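Local coordinates for protein PaxB (Photorhabdus luminescens, PDB 6EK4) that is probably one component of a two-part alpha-helical pore-forming toxin of the YaxAB type and probably helps to perforate target-cell membranes, at residues Gln78-Leu91 and Leu104-Asp118. Numbering follows the deposited sequence.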
loop_
_atom_site.group_PDB
_atom_site.type_symbol
_atom_site.label_atom_id
_atom_site.label_comp_id
_atom_site.label_asym_id
_atom_site.label_seq_id
_atom_site.Cartn_x
_atom_site.Cartn_y
_atom_site.Cartn_z
ATOM N N GLN A 78 16.045 37.426 28.964
ATOM C CA GLN A 78 17.205 38.322 28.959
ATOM C C GLN A 78 16.817 39.722 29.443
ATOM O O GLN A 78 15.672 40.152 29.283
ATOM C CB GLN A 78 17.828 38.405 27.559
ATOM C CG GLN A 78 18.392 37.092 27.024
ATOM C CD GLN A 78 19.775 36.766 27.559
ATOM O OE1 GLN A 78 20.094 37.044 28.716
ATOM N NE2 GLN A 78 20.605 36.162 26.716
ATOM N N ASP A 79 17.782 40.425 30.032
ATOM C CA ASP A 79 17.537 41.740 30.633
ATOM C C ASP A 79 17.265 42.844 29.609
ATOM O O ASP A 79 16.497 43.768 29.886
ATOM C CB ASP A 79 18.719 42.157 31.522
ATOM C CG ASP A 79 18.765 41.399 32.842
ATOM O OD1 ASP A 79 18.009 40.418 33.010
ATOM O OD2 ASP A 79 19.565 41.793 33.718
ATOM N N TYR A 80 17.890 42.752 28.437
ATOM C CA TYR A 80 17.818 43.835 27.448
ATOM C C TYR A 80 16.422 44.086 26.862
ATOM O O TYR A 80 16.143 45.195 26.415
ATOM C CB TYR A 80 18.852 43.651 26.320
ATOM C CG TYR A 80 18.867 42.290 25.651
ATOM C CD1 TYR A 80 17.859 41.912 24.767
ATOM C CD2 TYR A 80 19.906 41.392 25.882
ATOM C CE1 TYR A 80 17.878 40.674 24.147
ATOM C CE2 TYR A 80 19.933 40.152 25.267
ATOM C CZ TYR A 80 18.917 39.797 24.401
ATOM O OH TYR A 80 18.939 38.564 23.787
ATOM N N PHE A 81 15.551 43.080 26.874
ATOM C CA PHE A 81 14.183 43.251 26.362
ATOM C C PHE A 81 13.396 44.320 27.123
ATOM O O PHE A 81 12.708 45.139 26.511
ATOM C CB PHE A 81 13.413 41.925 26.388
ATOM C CG PHE A 81 13.629 41.078 25.167
ATOM C CD1 PHE A 81 12.999 41.397 23.971
ATOM C CD2 PHE A 81 14.458 39.965 25.207
ATOM C CE1 PHE A 81 13.190 40.623 22.840
ATOM C CE2 PHE A 81 14.653 39.188 24.078
ATOM C CZ PHE A 81 14.019 39.517 22.893
ATOM N N LEU A 82 13.508 44.311 28.448
ATOM C CA LEU A 82 12.775 45.256 29.293
ATOM C C LEU A 82 13.519 46.588 29.400
ATOM O O LEU A 82 12.910 47.653 29.285
ATOM C CB LEU A 82 12.544 44.664 30.691
ATOM C CG LEU A 82 11.230 45.026 31.395
ATOM C CD1 LEU A 82 11.193 44.406 32.784
ATOM C CD2 LEU A 82 11.012 46.531 31.480
ATOM N N THR A 83 14.831 46.527 29.616
ATOM C CA THR A 83 15.628 47.734 29.853
ATOM C C THR A 83 15.812 48.618 28.613
ATOM O O THR A 83 16.081 49.811 28.750
ATOM C CB THR A 83 17.011 47.395 30.445
ATOM O OG1 THR A 83 17.645 46.390 29.646
ATOM C CG2 THR A 83 16.872 46.886 31.873
ATOM N N LEU A 84 15.671 48.048 27.416
ATOM C CA LEU A 84 15.728 48.844 26.182
ATOM C C LEU A 84 14.491 49.729 26.033
ATOM O O LEU A 84 14.597 50.869 25.576
ATOM C CB LEU A 84 15.895 47.958 24.942
ATOM C CG LEU A 84 17.310 47.449 24.642
ATOM C CD1 LEU A 84 17.273 46.399 23.540
ATOM C CD2 LEU A 84 18.240 48.591 24.262
ATOM N N THR A 85 13.324 49.204 26.407
ATOM C CA THR A 85 12.099 50.009 26.467
ATOM C C THR A 85 12.225 51.107 27.525
ATOM O O THR A 85 11.783 52.235 27.307
ATOM C CB THR A 85 10.842 49.155 26.769
ATOM O OG1 THR A 85 11.221 47.950 27.447
ATOM C CG2 THR A 85 10.097 48.789 25.487
ATOM N N GLU A 86 12.833 50.772 28.661
ATOM C CA GLU A 86 13.069 51.743 29.733
ATOM C C GLU A 86 14.107 52.799 29.337
ATOM O O GLU A 86 14.016 53.949 29.770
ATOM C CB GLU A 86 13.500 51.032 31.019
ATOM C CG GLU A 86 12.398 50.188 31.647
ATOM C CD GLU A 86 12.840 49.457 32.904
ATOM O OE1 GLU A 86 14.062 49.311 33.126
ATOM O OE2 GLU A 86 11.958 49.020 33.674
ATOM N N ILE A 87 15.089 52.407 28.524
ATOM C CA ILE A 87 16.072 53.354 27.989
ATOM C C ILE A 87 15.405 54.306 26.999
ATOM O O ILE A 87 15.493 55.522 27.153
ATOM C CB ILE A 87 17.268 52.632 27.318
ATOM C CG1 ILE A 87 18.244 52.126 28.386
ATOM C CG2 ILE A 87 18.009 53.560 26.357
ATOM C CD1 ILE A 87 19.225 51.085 27.888
ATOM N N ASP A 88 14.731 53.745 25.998
ATOM C CA ASP A 88 14.120 54.535 24.924
ATOM C C ASP A 88 13.012 55.473 25.409
ATOM O O ASP A 88 12.817 56.544 24.834
ATOM C CB ASP A 88 13.568 53.619 23.823
ATOM C CG ASP A 88 14.661 52.870 23.071
ATOM O OD1 ASP A 88 15.846 53.253 23.176
ATOM O OD2 ASP A 88 14.329 51.893 22.367
ATOM N N THR A 89 12.291 55.074 26.455
ATOM C CA THR A 89 11.249 55.920 27.043
ATOM C C THR A 89 11.849 57.080 27.841
ATOM O O THR A 89 11.314 58.190 27.826
ATOM C CB THR A 89 10.306 55.115 27.961
ATOM O OG1 THR A 89 11.077 54.362 28.904
ATOM C CG2 THR A 89 9.429 54.168 27.144
ATOM N N GLU A 90 12.960 56.817 28.530
ATOM C CA GLU A 90 13.678 57.854 29.279
ATOM C C GLU A 90 14.588 58.692 28.372
ATOM O O GLU A 90 15.135 59.707 28.804
ATOM C CB GLU A 90 14.503 57.227 30.409
ATOM C CG GLU A 90 14.795 58.173 31.567
ATOM C CD GLU A 90 15.931 57.697 32.455
ATOM O OE1 GLU A 90 16.642 58.557 33.019
ATOM O OE2 GLU A 90 16.118 56.469 32.587
ATOM N N LEU A 91 14.741 58.268 27.118
ATOM C CA LEU A 91 15.570 58.970 26.137
ATOM C C LEU A 91 14.715 59.942 25.313
ATOM O O LEU A 91 14.814 59.980 24.085
ATOM C CB LEU A 91 16.253 57.942 25.225
ATOM C CG LEU A 91 17.516 58.343 24.461
ATOM C CD1 LEU A 91 18.693 58.503 25.412
ATOM C CD2 LEU A 91 17.827 57.297 23.402
ATOM N N LEU A 104 23.572 56.641 27.995
ATOM C CA LEU A 104 22.442 55.739 27.738
ATOM C C LEU A 104 22.465 55.163 26.319
ATOM O O LEU A 104 22.051 54.022 26.108
ATOM C CB LEU A 104 21.103 56.444 27.994
ATOM C CG LEU A 104 20.707 56.667 29.458
ATOM C CD1 LEU A 104 19.517 57.610 29.551
ATOM C CD2 LEU A 104 20.402 55.350 30.159
ATOM N N LEU A 105 22.934 55.954 25.354
ATOM C CA LEU A 105 23.116 55.468 23.981
ATOM C C LEU A 105 24.149 54.343 23.922
ATOM O O LEU A 105 23.947 53.346 23.228
ATOM C CB LEU A 105 23.528 56.602 23.028
ATOM C CG LEU A 105 22.429 57.162 22.118
ATOM C CD1 LEU A 105 21.449 58.026 22.895
ATOM C CD2 LEU A 105 23.037 57.956 20.973
ATOM N N GLU A 106 25.249 54.511 24.653
ATOM C CA GLU A 106 26.313 53.506 24.693
ATOM C C GLU A 106 25.875 52.243 25.444
ATOM O O GLU A 106 26.391 51.153 25.189
ATOM C CB GLU A 106 27.577 54.090 25.328
ATOM C CG GLU A 106 28.835 53.277 25.056
ATOM C CD GLU A 106 30.105 53.963 25.531
ATOM O OE1 GLU A 106 30.032 55.115 26.015
ATOM O OE2 GLU A 106 31.184 53.345 25.415
ATOM N N ALA A 107 24.926 52.399 26.365
ATOM C CA ALA A 107 24.342 51.267 27.084
ATOM C C ALA A 107 23.399 50.464 26.192
ATOM O O ALA A 107 23.384 49.234 26.254
ATOM C CB ALA A 107 23.606 51.750 28.326
ATOM N N ARG A 108 22.615 51.156 25.366
ATOM C CA ARG A 108 21.676 50.488 24.459
ATOM C C ARG A 108 22.424 49.842 23.287
ATOM O O ARG A 108 21.972 48.836 22.737
ATOM C CB ARG A 108 20.573 51.450 23.973
ATOM C CG ARG A 108 20.633 51.869 22.509
ATOM C CD ARG A 108 19.504 52.831 22.163
ATOM N NE ARG A 108 19.101 52.729 20.758
ATOM C CZ ARG A 108 18.165 51.904 20.279
ATOM N NH1 ARG A 108 17.500 51.073 21.078
ATOM N NH2 ARG A 108 17.894 51.908 18.978
ATOM N N SER A 109 23.563 50.425 22.910
ATOM C CA SER A 109 24.441 49.830 21.900
ATOM C C SER A 109 25.054 48.521 22.397
ATOM O O SER A 109 25.307 47.612 21.608
ATOM C CB SER A 109 25.552 50.804 21.503
ATOM O OG SER A 109 25.027 51.897 20.770
ATOM N N GLU A 110 25.292 48.436 23.704
ATOM C CA GLU A 110 25.782 47.208 24.329
ATOM C C GLU A 110 24.690 46.138 24.322
ATOM O O GLU A 110 24.945 44.982 23.984
ATOM C CB GLU A 110 26.227 47.483 25.770
ATOM C CG GLU A 110 27.111 46.399 26.373
ATOM C CD GLU A 110 28.582 46.575 26.038
ATOM O OE1 GLU A 110 29.193 45.616 25.521
ATOM O OE2 GLU A 110 29.130 47.671 26.292
ATOM N N HIS A 111 23.479 46.538 24.703
ATOM C CA HIS A 111 22.317 45.648 24.717
ATOM C C HIS A 111 21.985 45.118 23.322
ATOM O O HIS A 111 21.702 43.931 23.157
ATOM C CB HIS A 111 21.096 46.380 25.284
ATOM C CG HIS A 111 21.087 46.488 26.778
ATOM N ND1 HIS A 111 22.237 46.515 27.538
ATOM C CD2 HIS A 111 20.059 46.602 27.651
ATOM C CE1 HIS A 111 21.917 46.624 28.815
ATOM N NE2 HIS A 111 20.601 46.680 28.911
ATOM N N ILE A 112 22.019 46.005 22.329
ATOM C CA ILE A 112 21.726 45.640 20.940
ATOM C C ILE A 112 22.752 44.654 20.375
ATOM O O ILE A 112 22.395 43.758 19.608
ATOM C CB ILE A 112 21.616 46.898 20.042
ATOM C CG1 ILE A 112 20.260 47.571 20.269
ATOM C CG2 ILE A 112 21.779 46.556 18.565
ATOM C CD1 ILE A 112 20.118 48.927 19.613
ATOM N N ARG A 113 24.017 44.813 20.758
ATOM C CA ARG A 113 25.079 43.917 20.290
ATOM C C ARG A 113 24.886 42.500 20.842
ATOM O O ARG A 113 25.175 41.519 20.155
ATOM C CB ARG A 113 26.460 44.459 20.681
ATOM C CG ARG A 113 27.562 44.143 19.678
ATOM C CD ARG A 113 28.865 44.840 20.037
ATOM N NE ARG A 113 28.700 46.289 20.170
ATOM C CZ ARG A 113 29.642 47.125 20.604
ATOM N NH1 ARG A 113 30.848 46.679 20.947
ATOM N NH2 ARG A 113 29.377 48.424 20.690
ATOM N N ASN A 114 24.395 42.407 22.076
ATOM C CA ASN A 114 24.046 41.121 22.685
ATOM C C ASN A 114 22.766 40.535 22.093
ATOM O O ASN A 114 22.636 39.316 21.967
ATOM C CB ASN A 114 23.878 41.270 24.201
ATOM C CG ASN A 114 25.163 41.679 24.897
ATOM O OD1 ASN A 114 26.258 41.299 24.481
ATOM N ND2 ASN A 114 25.032 42.453 25.968
ATOM N N LEU A 115 21.821 41.407 21.742
ATOM C CA LEU A 115 20.563 40.986 21.127
ATOM C C LEU A 115 20.812 40.398 19.740
ATOM O O LEU A 115 20.284 39.334 19.413
ATOM C CB LEU A 115 19.582 42.161 21.049
ATOM C CG LEU A 115 18.136 41.845 20.635
ATOM C CD1 LEU A 115 17.168 42.850 21.247
ATOM C CD2 LEU A 115 17.965 41.798 19.119
ATOM N N LYS A 116 21.614 41.090 18.932
ATOM C CA LYS A 116 22.004 40.592 17.608
ATOM C C LYS A 116 22.725 39.248 17.713
ATOM O O LYS A 116 22.464 38.336 16.929
ATOM C CB LYS A 116 22.915 41.595 16.888
ATOM C CG LYS A 116 22.218 42.842 16.365
ATOM C CD LYS A 116 23.234 43.823 15.794
ATOM C CE LYS A 116 22.596 45.137 15.367
ATOM N NZ LYS A 116 21.909 45.045 14.049
ATOM N N LYS A 117 23.625 39.136 18.688
ATOM C CA LYS A 117 24.422 37.922 18.883
ATOM C C LYS A 117 23.561 36.715 19.269
ATOM O O LYS A 117 23.821 35.598 18.820
ATOM C CB LYS A 117 25.498 38.158 19.946
ATOM C CG LYS A 117 26.593 37.102 19.979
ATOM C CD LYS A 117 27.476 37.246 21.210
ATOM C CE LYS A 117 26.816 36.653 22.448
ATOM N NZ LYS A 117 27.643 36.852 23.671
ATOM N N ASP A 118 22.549 36.944 20.103
ATOM C CA ASP A 118 21.609 35.886 20.490
ATOM C C ASP A 118 20.700 35.491 19.328
ATOM O O ASP A 118 20.499 34.304 19.072
ATOM C CB ASP A 118 20.753 36.323 21.688
ATOM C CG ASP A 118 21.527 36.337 22.998
ATOM O OD1 ASP A 118 22.723 35.976 23.008
ATOM O OD2 ASP A 118 20.928 36.709 24.029
#
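An antiparallel helix pair near one end of this elongated, all-alpha toxin subunit packs the short helix 80-90 against the start of the long helix 101-141. The axes of 80-90 and 104-118 run at 148° between N-to-C directions, 10.3 Å apart at closest. Tyr80 is a knob in a hole formed by His111, Asn114, Leu115 and Asp118, a place suited to a long aromatic that ends in a polar group. Its chi1 of 51° lays the ring alongside helix 101-141, with OH carried toward Asp118. Leu115 CB lies over one ring face, displaced toward the rim, 4.2 Å from the centroid in a CH-pi contact, while Gln78 CB sits over the rim of the opposite face. The His111 ring lies against Tyr80 CB, its CD2 3.5 Å away. Farther along, Leu84 CD2 reaches Arg108 CB at 3.7 Å, and Ile87 CG1 continues the apolar seam 4.3 Å from Leu104 CD2. Leu91 CD2 meets Leu105 CD1 at 3.7 Å where helix 80-90 ends. Asp88 OD1 faces Arg108 NH1 at 3.4 Å, a salt bridge of charges alone because the oxygen lies well out of the guanidinium plane. Helix 326-348 also borders this side, where Gln326 touches Leu84 and Asp88. At the other end Asp118 OD2 accepts two bonds: a weak one from Gln78 NE2, and one of 2.7 Å from Tyr80 OH, which meets the carboxylate oxygen on its anti side, 27° out of plane.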